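Local coordinates for protein (sliding clamp) (Enterobacteria phage RB69, PDB 1B77), which probably encircles DNA as a trimeric ring and tethers the phage DNA polymerase, whose interaction peptide it binds, for processive replication, at residues I182-A185 with N186-I189. Residues are numbered along the deposited sequence; the frame is centred on the assembly and turned at random.
Sequences INMA and NMKI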
loop_
_atom_site.group_PDB
_atom_site.type_symbol
_atom_site.label_atom_id
_atom_site.label_comp_id
_atom_site.label_asym_id
_atom_site.label_seq_id
_atom_site.Cartn_x
_atom_site.Cartn_y
_atom_site.Cartn_z
ATOM N N ILE A 182 19.594 8.753 -23.731
ATOM C CA ILE A 182 19.073 7.491 -23.218
ATOM C C ILE A 182 17.606 7.579 -22.807
ATOM O O ILE A 182 17.201 8.515 -22.121
ATOM C CB ILE A 182 19.902 7.002 -22.003
ATOM C CG1 ILE A 182 21.304 6.597 -22.462
ATOM C CG2 ILE A 182 19.206 5.831 -21.316
ATOM C CD1 ILE A 182 22.234 6.214 -21.334
ATOM N N ASN A 183 16.813 6.607 -23.244
ATOM C CA ASN A 183 15.401 6.559 -22.893
ATOM C C ASN A 183 15.355 6.087 -21.440
ATOM O O ASN A 183 15.747 4.966 -21.132
ATOM C CB ASN A 183 14.658 5.575 -23.806
ATOM C CG ASN A 183 13.215 5.327 -23.362
ATOM O OD1 ASN A 183 12.582 6.182 -22.734
ATOM N ND2 ASN A 183 12.685 4.152 -23.705
ATOM N N MET A 184 14.884 6.954 -20.555
ATOM C CA MET A 184 14.842 6.618 -19.144
ATOM C C MET A 184 14.124 5.316 -18.828
ATOM O O MET A 184 14.365 4.705 -17.793
ATOM C CB MET A 184 14.203 7.749 -18.343
ATOM C CG MET A 184 14.562 7.692 -16.877
ATOM S SD MET A 184 16.125 8.519 -16.454
ATOM C CE MET A 184 17.287 7.700 -17.458
ATOM N N ALA A 185 13.243 4.887 -19.722
ATOM C CA ALA A 185 12.497 3.657 -19.499
ATOM C C ALA A 185 13.395 2.428 -19.553
ATOM O O ALA A 185 12.979 1.340 -19.146
ATOM C CB ALA A 185 11.381 3.529 -20.523
ATOM N N ASN A 186 14.616 2.586 -20.058
ATOM C CA ASN A 186 15.529 1.453 -20.152
ATOM C C ASN A 186 16.528 1.396 -18.997
ATOM O O ASN A 186 17.354 0.488 -18.943
ATOM C CB ASN A 186 16.295 1.505 -21.473
ATOM C CG ASN A 186 15.379 1.621 -22.663
ATOM O OD1 ASN A 186 14.433 0.849 -22.799
ATOM N ND2 ASN A 186 15.652 2.581 -23.537
ATOM N N MET A 187 16.447 2.364 -18.084
ATOM C CA MET A 187 17.366 2.420 -16.943
ATOM C C MET A 187 16.913 1.555 -15.771
ATOM O O MET A 187 16.730 2.057 -14.659
ATOM C CB MET A 187 17.527 3.870 -16.471
ATOM C CG MET A 187 18.226 4.770 -17.471
ATOM S SD MET A 187 19.967 4.375 -17.697
ATOM C CE MET A 187 20.658 5.094 -16.202
ATOM N N LYS A 188 16.743 0.263 -16.028
ATOM C CA LYS A 188 16.309 -0.696 -15.007
ATOM C C LYS A 188 17.522 -1.131 -14.179
ATOM O O LYS A 188 17.707 -2.314 -13.908
ATOM C CB LYS A 188 15.691 -1.932 -15.675
ATOM C CG LYS A 188 14.653 -1.635 -16.750
ATOM C CD LYS A 188 13.336 -1.162 -16.168
ATOM C CE LYS A 188 12.366 -0.776 -17.273
ATOM N NZ LYS A 188 12.101 -1.893 -18.224
ATOM N N ILE A 189 18.343 -0.163 -13.796
ATOM C CA ILE A 189 19.551 -0.418 -13.019
ATOM C C ILE A 189 19.271 -0.487 -11.519
ATOM O O ILE A 189 18.741 0.461 -10.946
ATOM C CB ILE A 189 20.583 0.706 -13.260
ATOM C CG1 ILE A 189 21.102 0.639 -14.693
ATOM C CG2 ILE A 189 21.728 0.592 -12.281
ATOM C CD1 ILE A 189 20.101 1.063 -15.720
#
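The backbone carbonyl of Asn183 accepts the backbone N-H of Asn186 as strand 178-183 ends and the chain winds into a short 3-10 turn, Asn186 N lying 2.8 Å from Asn183 O. One residue on, Met187 N gives a second backbone bond to Met184 O, 3.1 Å away. Asn183 suits the start of the turn, because its CG, anti to the backbone N (chi1 172°), stands beside the carbonyl carbon, and OD1 can reach forward to Ala185 N in a weak 3.3 Å bond. The side chains of Asn183 and Asn186 cross with amide planes perpendicular, so they do not stack.

The buried side is largely apolar. Met187 CG lies anti to the carbonyl carbon (chi1 -67°), and the bend at chi2 carries SD to 4.0 Å from Ile182 CG2; a flexible thioether fits well against a branched isoleucine. Ile138 meets Ile182 and Met184, Ile218 touches Met187 and buried Asn186, and Thr38 OG1 bonds Asn186 O. Exposed Ala185, its small methyl suiting an open turn, forms the solvent side; at its margin Ser16 O weakly holds NZ of long Lys188. In this gp45 clamp, the strand thus ends in a 3-10 turn passing into consecutive, weakly bonded inverse gamma turns centred on Met187 and Lys188.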